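Local coordinates for protein alpha-1,2-mannosidase (Trichoderma reesei, PDB 1HCU) that probably trims alpha-1,2-linked mannose residues from high-mannose N-glycans as a calcium-dependent glycosyl hydrolase of family 47, at residues N174-S180 with L243-F247; E249-K253 with V482-E486. One frame throughout, in Å; residues are numbered along the deposited sequence.

Contact 1 of 2, residues N174-S180 with L243-F247; sequences NVAEIGS and LMDSF
The segment leading into helix 245-257, with the predicted active-site residue Asp245, meets the short helix 175-178, with Leu243 O accepting from Ala176 N. This backbone bond measures 3.1 Å from Ala176 N to Leu243 O with an N-H...O angle of 153°, although the donor stands 55° out of the carbonyl plane. Ala176 is second in its helix, so its N-H has no acceptor inside the helix, and the incoming chain supplies one. The methyl of Ala176 lies against the peptide that follows, with CB 3.3 Å from Met244 N. Beside it Val175 CG2 rests against Met244, 3.7 Å from CG; the Met244 chain bends at its last torsion (chi3 -77°), which brings CE back onto the same methyl. Asn174, at the N-cap position, crosses Leu243 at about a right angle, its CG 3.7 Å from Leu243 CD2. A glycine in place of Asn174 would probably leave Leu243 CD2 without this partner and its branch freer to turn. At the far end Gly179 CA meets the edge of the Phe247 ring, 4.1 Å from CD2. There is no room for more, since a modelled beta carbon on Gly179 would fall 2.6 Å from Phe247 CD2. Ser180 OG turns back to donate to Ala176 O at 2.7 Å. Ser246 OG and Ser180 OG form a close hydroxyl pair at 2.5 Å; the Ser246 proton could go to Ser180 OG or, weakly, to Asp245 OD1. Leu208 of helix 196-209 packs on both Val175 and Phe247. The whole is a buried junction beside a predicted catalytic carboxylate held in the (alpha/alpha)7 barrel of family 47.

Contact 2 of 2, residues E249-K253 with V482-E486; sequences EYLIK and VFNTE. With CA (calcium ion), chain H.
The calcium site of the enzyme lies beside this contact, where Thr485 binds the ion and at the same time takes hold of Glu249 on helix 245-257. Thr485 reaches the calcium with two atoms, its backbone O at 2.7 Å and OG1 at 2.9 Å, and four waters also coordinate the ion. The same OG1 donates to Glu249 OE2 at 2.8 Å, approaching on the syn side but 35° out of the carboxylate plane. Water 1, itself a calcium ligand, donates to Glu249 OE2 at 2.9 Å. Glu249 is thus a second-shell residue, bonded to both a protein ligand and a water of the ion, and so placed to orient them. It spans the gap because CG stands anti to the backbone N (chi1 -177°) and the chain beyond is extended. Its other oxygen, OE1, uses the anti lone pair to form a salt bridge with Lys253 NZ at 2.7 Å, one helical turn on. Lys253 NZ also donates to Phe483 O at 2.6 Å, from above the carbonyl plane, so the ammonium ties helix to strand. Tyr250 adds a nearly straight bond: Thr485 N lies in the plane of the ring and donates to Tyr250 OH over 2.8 Å, with an N-H...O angle of 173°. Asn484 OD1 accepts from Glu486 N in an Asx turn, shaping the chain around the calcium ligand. Among its neighbours, strand 481-483 pairs with strand 489-491 as a hairpin, Leu183 of helix 182-192 touches Tyr250 and Asn484, and helix 312-323 covers Glu249 through Asn315 and Lys253 through Leu318.

Both contacts are buried and draw on helix 245-257: contact 1 uses its N-terminal part, contact 2 the turns that follow. Their centres are 11 Å apart, and they meet where Ser246 CB lies 3.6 Å from Thr485 OG1 and Ser180 O lies 3.2 Å from Tyr250 CE1. Their chemistry differs. Contact 1 joins helix 175-178 to the chain entering helix 245-257 by a backbone bond, apolar side chains and hydroxyls, with Leu243 its one exposed residue. Contact 2 lies nearer the centre of the chain, and is carried by hydrogen bonds from charged groups and a tyrosine hydroxyl, beside a calcium that Thr485 ligates. One helix therefore links the surroundings of a predicted catalytic carboxylate with the second shell of the calcium.

Contact 1 of 2, residues N174-S180 with L243-F247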
ATOM      1  N   ASN A 174      -0.791  12.383  11.372  1.00 14.64           N
ATOM      2  CA  ASN A 174      -0.108  12.658  10.107  1.00 13.81           C
ATOM      3  C   ASN A 174      -1.096  12.545   8.945  1.00 12.97           C
ATOM      4  O   ASN A 174      -2.119  11.865   9.058  1.00 12.34           O
ATOM      5  CB  ASN A 174       1.104  11.720   9.886  1.00 14.12           C
ATOM      6  CG  ASN A 174       0.740  10.234   9.900  1.00 14.82           C
ATOM      7  OD1 ASN A 174       0.783   9.578  10.946  1.00 15.65           O
ATOM      8  ND2 ASN A 174       0.387   9.702   8.740  1.00 12.27           N
ATOM      9  N   VAL A 175      -0.789  13.219   7.839  1.00 11.87           N
ATOM     10  CA  VAL A 175      -1.658  13.225   6.671  1.00 11.21           C
ATOM     11  C   VAL A 175      -1.901  11.850   6.065  1.00 13.54           C
ATOM     12  O   VAL A 175      -2.995  11.576   5.574  1.00 14.43           O
ATOM     13  CB  VAL A 175      -1.128  14.193   5.563  1.00 10.70           C
ATOM     14  CG1 VAL A 175      -1.087  15.614   6.105  1.00  8.93           C
ATOM     15  CG2 VAL A 175       0.249  13.763   5.078  1.00 11.21           C
ATOM     16  N   ALA A 176      -0.908  10.970   6.091  1.00 13.26           N
ATOM     17  CA  ALA A 176      -1.138   9.645   5.532  1.00 14.27           C
ATOM     18  C   ALA A 176      -2.246   8.920   6.302  1.00 13.83           C
ATOM     19  O   ALA A 176      -3.173   8.392   5.697  1.00 15.89           O
ATOM     20  CB  ALA A 176       0.144   8.817   5.548  1.00 11.61           C
ATOM     21  N   GLU A 177      -2.168   8.907   7.629  1.00 13.53           N
ATOM     22  CA  GLU A 177      -3.171   8.204   8.430  1.00 14.59           C
ATOM     23  C   GLU A 177      -4.544   8.878   8.435  1.00 14.04           C
ATOM     24  O   GLU A 177      -5.568   8.218   8.595  1.00 12.53           O
ATOM     25  CB  GLU A 177      -2.648   8.005   9.859  1.00 16.29           C
ATOM     26  CG  GLU A 177      -1.282   7.311   9.866  1.00 20.34           C
ATOM     27  CD  GLU A 177      -0.878   6.745  11.215  1.00 21.86           C
ATOM     28  OE1 GLU A 177       0.339   6.657  11.471  1.00 21.26           O
ATOM     29  OE2 GLU A 177      -1.769   6.376  12.011  1.00 24.77           O
ATOM     30  N   ILE A 178      -4.557  10.192   8.245  1.00 13.54           N
ATOM     31  CA  ILE A 178      -5.797  10.945   8.192  1.00 12.40           C
ATOM     32  C   ILE A 178      -6.426  10.794   6.809  1.00 13.32           C
ATOM     33  O   ILE A 178      -7.635  10.616   6.679  1.00 13.42           O
ATOM     34  CB  ILE A 178      -5.549  12.447   8.406  1.00 13.25           C
ATOM     35  CG1 ILE A 178      -5.052  12.709   9.827  1.00 12.41           C
ATOM     36  CG2 ILE A 178      -6.825  13.223   8.107  1.00 12.28           C
ATOM     37  CD1 ILE A 178      -4.625  14.146  10.062  1.00  9.85           C
ATOM     38  N   GLY A 179      -5.583  10.864   5.779  1.00 13.67           N
ATOM     39  CA  GLY A 179      -6.057  10.779   4.408  1.00 14.04           C
ATOM     40  C   GLY A 179      -6.147   9.413   3.756  1.00 15.74           C
ATOM     41  O   GLY A 179      -6.294   9.322   2.539  1.00 16.22           O
ATOM     42  N   SER A 180      -6.068   8.349   4.546  1.00 16.12           N
ATOM     43  CA  SER A 180      -6.157   7.007   3.993  1.00 16.08           C
ATOM     44  C   SER A 180      -7.361   6.264   4.553  1.00 16.40           C
ATOM     45  O   SER A 180      -7.340   5.040   4.662  1.00 16.37           O
ATOM     46  CB  SER A 180      -4.882   6.218   4.291  1.00 16.36           C
ATOM     47  OG  SER A 180      -3.771   6.760   3.601  1.00 19.04           O
ATOM     48  N   LEU A 243       4.340   8.319   6.487  1.00 15.99           N
ATOM     49  CA  LEU A 243       3.618   9.463   7.039  1.00 14.57           C
ATOM     50  C   LEU A 243       2.873  10.359   6.053  1.00 13.99           C
ATOM     51  O   LEU A 243       2.133  11.247   6.483  1.00 13.67           O
ATOM     52  CB  LEU A 243       4.568  10.343   7.856  1.00 14.53           C
ATOM     53  CG  LEU A 243       5.309   9.684   9.013  1.00 16.20           C
ATOM     54  CD1 LEU A 243       6.250  10.715   9.608  1.00 15.37           C
ATOM     55  CD2 LEU A 243       4.321   9.155  10.058  1.00 16.87           C
ATOM     56  N   MET A 244       3.052  10.146   4.749  1.00 12.77           N
ATOM     57  CA  MET A 244       2.372  10.984   3.760  1.00 11.81           C
ATOM     58  C   MET A 244       1.932  10.249   2.497  1.00 12.03           C
ATOM     59  O   MET A 244       0.874  10.549   1.939  1.00 14.31           O
ATOM     60  CB  MET A 244       3.278  12.171   3.377  1.00 12.04           C
ATOM     61  CG  MET A 244       2.684  13.147   2.357  1.00  9.53           C
ATOM     62  SD  MET A 244       3.702  14.667   2.173  1.00 13.52           S
ATOM     63  CE  MET A 244       3.228  15.578   3.671  1.00  8.07           C
ATOM     64  N   ASP A 245       2.733   9.282   2.057  1.00 11.13           N
ATOM     65  CA  ASP A 245       2.451   8.525   0.835  1.00  8.96           C
ATOM     66  C   ASP A 245       0.994   8.250   0.458  1.00  9.58           C
ATOM     67  O   ASP A 245       0.500   8.763  -0.549  1.00 11.03           O
ATOM     68  CB  ASP A 245       3.198   7.186   0.851  1.00 10.45           C
ATOM     69  CG  ASP A 245       3.032   6.428   2.172  1.00 13.25           C
ATOM     70  OD1 ASP A 245       2.052   6.675   2.919  1.00  9.89           O
ATOM     71  OD2 ASP A 245       3.895   5.569   2.450  1.00 12.61           O
ATOM     72  N   SER A 246       0.301   7.437   1.249  1.00  8.18           N
ATOM     73  CA  SER A 246      -1.070   7.079   0.905  1.00 10.55           C
ATOM     74  C   SER A 246      -2.081   8.227   0.807  1.00  9.93           C
ATOM     75  O   SER A 246      -3.162   8.038   0.258  1.00  9.52           O
ATOM     76  CB  SER A 246      -1.583   5.960   1.836  1.00  9.41           C
ATOM     77  OG  SER A 246      -1.342   6.225   3.209  1.00 14.87           O
ATOM     78  N   PHE A 247      -1.733   9.410   1.318  1.00 11.11           N
ATOM     79  CA  PHE A 247      -2.629  10.568   1.226  1.00  9.78           C
ATOM     80  C   PHE A 247      -2.764  11.027  -0.231  1.00  9.58           C
ATOM     81  O   PHE A 247      -3.875  11.203  -0.732  1.00  8.57           O
ATOM     82  CB  PHE A 247      -2.117  11.740   2.069  1.00 11.21           C
ATOM     83  CG  PHE A 247      -2.711  13.062   1.667  1.00 10.94           C
ATOM     84  CD1 PHE A 247      -1.968  13.976   0.934  1.00  9.93           C
ATOM     85  CD2 PHE A 247      -4.047  13.342   1.934  1.00 10.02           C
ATOM     86  CE1 PHE A 247      -2.551  15.157   0.458  1.00 11.88           C
ATOM     87  CE2 PHE A 247      -4.639  14.512   1.466  1.00 11.80           C
ATOM     88  CZ  PHE A 247      -3.891  15.422   0.723  1.00 12.18           C
TER

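Contact 2 of 2, residues E249-K253 with V482-E486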
ATOM      1  N   GLU A 249      -1.958   9.294  -2.778  1.00  9.37           N
ATOM      2  CA  GLU A 249      -2.489   8.127  -3.483  1.00  9.00           C
ATOM      3  C   GLU A 249      -4.020   8.121  -3.525  1.00 10.01           C
ATOM      4  O   GLU A 249      -4.618   7.959  -4.593  1.00 10.59           O
ATOM      5  CB  GLU A 249      -1.990   6.829  -2.808  1.00  8.20           C
ATOM      6  CG  GLU A 249      -2.406   5.503  -3.477  1.00 12.97           C
ATOM      7  CD  GLU A 249      -2.005   4.264  -2.654  1.00 15.47           C
ATOM      8  OE1 GLU A 249      -2.417   3.131  -3.010  1.00 16.47           O
ATOM      9  OE2 GLU A 249      -1.276   4.423  -1.651  1.00 15.90           O
ATOM     10  N   TYR A 250      -4.657   8.286  -2.369  1.00  9.49           N
ATOM     11  CA  TYR A 250      -6.115   8.251  -2.305  1.00 11.38           C
ATOM     12  C   TYR A 250      -6.806   9.431  -2.975  1.00 10.82           C
ATOM     13  O   TYR A 250      -7.986   9.356  -3.310  1.00 12.02           O
ATOM     14  CB  TYR A 250      -6.595   8.121  -0.850  1.00 13.58           C
ATOM     15  CG  TYR A 250      -6.655   6.688  -0.337  1.00 16.43           C
ATOM     16  CD1 TYR A 250      -7.192   6.396   0.924  1.00 19.58           C
ATOM     17  CD2 TYR A 250      -6.146   5.633  -1.089  1.00 19.30           C
ATOM     18  CE1 TYR A 250      -7.207   5.084   1.424  1.00 19.49           C
ATOM     19  CE2 TYR A 250      -6.158   4.317  -0.597  1.00 20.46           C
ATOM     20  CZ  TYR A 250      -6.681   4.052   0.654  1.00 18.02           C
ATOM     21  OH  TYR A 250      -6.633   2.766   1.138  1.00 13.65           O
ATOM     22  N   LEU A 251      -6.070  10.516  -3.178  1.00  9.66           N
ATOM     23  CA  LEU A 251      -6.626  11.688  -3.828  1.00  9.75           C
ATOM     24  C   LEU A 251      -7.100  11.339  -5.239  1.00 11.17           C
ATOM     25  O   LEU A 251      -8.248  11.610  -5.607  1.00 10.38           O
ATOM     26  CB  LEU A 251      -5.572  12.786  -3.893  1.00  9.69           C
ATOM     27  CG  LEU A 251      -5.759  14.085  -3.100  1.00  9.73           C
ATOM     28  CD1 LEU A 251      -6.425  13.878  -1.769  1.00  8.98           C
ATOM     29  CD2 LEU A 251      -4.384  14.692  -2.924  1.00  7.27           C
ATOM     30  N   ILE A 252      -6.221  10.729  -6.027  1.00 10.99           N
ATOM     31  CA  ILE A 252      -6.580  10.355  -7.389  1.00 10.60           C
ATOM     32  C   ILE A 252      -7.469   9.109  -7.394  1.00 11.12           C
ATOM     33  O   ILE A 252      -8.305   8.942  -8.285  1.00 11.10           O
ATOM     34  CB  ILE A 252      -5.314  10.096  -8.247  1.00 10.27           C
ATOM     35  CG1 ILE A 252      -5.694   9.887  -9.717  1.00  8.92           C
ATOM     36  CG2 ILE A 252      -4.570   8.892  -7.711  1.00  9.38           C
ATOM     37  CD1 ILE A 252      -6.315  11.097 -10.376  1.00  7.59           C
ATOM     38  N   LYS A 253      -7.309   8.241  -6.398  1.00 10.37           N
ATOM     39  CA  LYS A 253      -8.126   7.034  -6.354  1.00 12.27           C
ATOM     40  C   LYS A 253      -9.595   7.324  -6.058  1.00 12.02           C
ATOM     41  O   LYS A 253     -10.478   6.589  -6.502  1.00 15.49           O
ATOM     42  CB  LYS A 253      -7.549   6.022  -5.359  1.00 10.97           C
ATOM     43  CG  LYS A 253      -6.301   5.328  -5.902  1.00 12.20           C
ATOM     44  CD  LYS A 253      -5.845   4.168  -5.031  1.00 11.09           C
ATOM     45  CE  LYS A 253      -4.659   3.443  -5.661  1.00 10.59           C
ATOM     46  NZ  LYS A 253      -4.215   2.282  -4.824  1.00 11.00           N
ATOM     47  N   VAL A 482     -11.090  -0.399  -7.943  1.00 13.72           N
ATOM     48  CA  VAL A 482     -10.042   0.500  -7.478  1.00 13.44           C
ATOM     49  C   VAL A 482      -9.322  -0.138  -6.309  1.00 12.54           C
ATOM     50  O   VAL A 482      -9.956  -0.527  -5.328  1.00 13.31           O
ATOM     51  CB  VAL A 482     -10.609   1.846  -6.976  1.00 17.00           C
ATOM     52  CG1 VAL A 482      -9.464   2.835  -6.747  1.00 13.46           C
ATOM     53  CG2 VAL A 482     -11.604   2.396  -7.967  1.00 21.24           C
ATOM     54  N   PHE A 483      -7.999  -0.234  -6.405  1.00 12.57           N
ATOM     55  CA  PHE A 483      -7.215  -0.831  -5.330  1.00 12.00           C
ATOM     56  C   PHE A 483      -6.996   0.154  -4.180  1.00 13.16           C
ATOM     57  O   PHE A 483      -6.607   1.312  -4.395  1.00 11.27           O
ATOM     58  CB  PHE A 483      -5.851  -1.305  -5.836  1.00 12.09           C
ATOM     59  CG  PHE A 483      -5.907  -2.497  -6.758  1.00 10.69           C
ATOM     60  CD1 PHE A 483      -5.853  -2.328  -8.139  1.00 13.45           C
ATOM     61  CD2 PHE A 483      -5.970  -3.790  -6.247  1.00 10.34           C
ATOM     62  CE1 PHE A 483      -5.856  -3.437  -9.002  1.00 12.61           C
ATOM     63  CE2 PHE A 483      -5.973  -4.900  -7.098  1.00 12.87           C
ATOM     64  CZ  PHE A 483      -5.916  -4.721  -8.477  1.00 10.78           C
ATOM     65  N   ASN A 484      -7.259  -0.311  -2.959  1.00 11.58           N
ATOM     66  CA  ASN A 484      -7.056   0.515  -1.783  1.00 12.03           C
ATOM     67  C   ASN A 484      -5.553   0.414  -1.535  1.00 11.92           C
ATOM     68  O   ASN A 484      -4.854  -0.279  -2.271  1.00 11.64           O
ATOM     69  CB  ASN A 484      -7.890  -0.006  -0.594  1.00 12.65           C
ATOM     70  CG  ASN A 484      -7.123  -0.957   0.315  1.00 12.86           C
ATOM     71  OD1 ASN A 484      -6.382  -1.828  -0.141  1.00 15.73           O
ATOM     72  ND2 ASN A 484      -7.321  -0.800   1.613  1.00 12.84           N
ATOM     73  N   THR A 485      -5.046   1.088  -0.516  1.00 12.22           N
ATOM     74  CA  THR A 485      -3.609   1.061  -0.271  1.00 13.33           C
ATOM     75  C   THR A 485      -3.023  -0.308   0.097  1.00 14.30           C
ATOM     76  O   THR A 485      -1.822  -0.509  -0.007  1.00 14.77           O
ATOM     77  CB  THR A 485      -3.237   2.100   0.801  1.00 13.06           C
ATOM     78  OG1 THR A 485      -1.999   2.709   0.444  1.00 15.24           O
ATOM     79  CG2 THR A 485      -3.110   1.460   2.171  1.00 15.37           C
ATOM     80  N   GLU A 486      -3.864  -1.249   0.514  1.00 15.03           N
ATOM     81  CA  GLU A 486      -3.383  -2.579   0.893  1.00 14.97           C
ATOM     82  C   GLU A 486      -3.766  -3.579  -0.203  1.00 15.14           C
ATOM     83  O   GLU A 486      -4.041  -4.751   0.060  1.00 14.95           O
ATOM     84  CB  GLU A 486      -4.000  -3.004   2.238  1.00 15.88           C
ATOM     85  CG  GLU A 486      -3.363  -4.231   2.884  1.00 19.03           C
ATOM     86  CD  GLU A 486      -2.076  -3.911   3.646  1.00 19.97           C
ATOM     87  OE1 GLU A 486      -1.577  -2.770   3.548  1.00 18.76           O
ATOM     88  OE2 GLU A 486      -1.564  -4.817   4.345  1.00 19.85           O
TER
HETATM   89 CA    CA H1495       0.352   1.116   0.065  1.00 23.52          CA
HETATM   90  O   HOH W   1       1.332   3.487  -0.855  1.00 16.54           O
HETATM   91  O   HOH W   2       0.057   1.641   2.848  1.00 18.82           O
HETATM   92  O   HOH W   3       2.704   1.294   1.533  1.00 46.70           O
HETATM   93  O   HOH W   4       1.647  -0.916  -1.289  1.00 11.59           O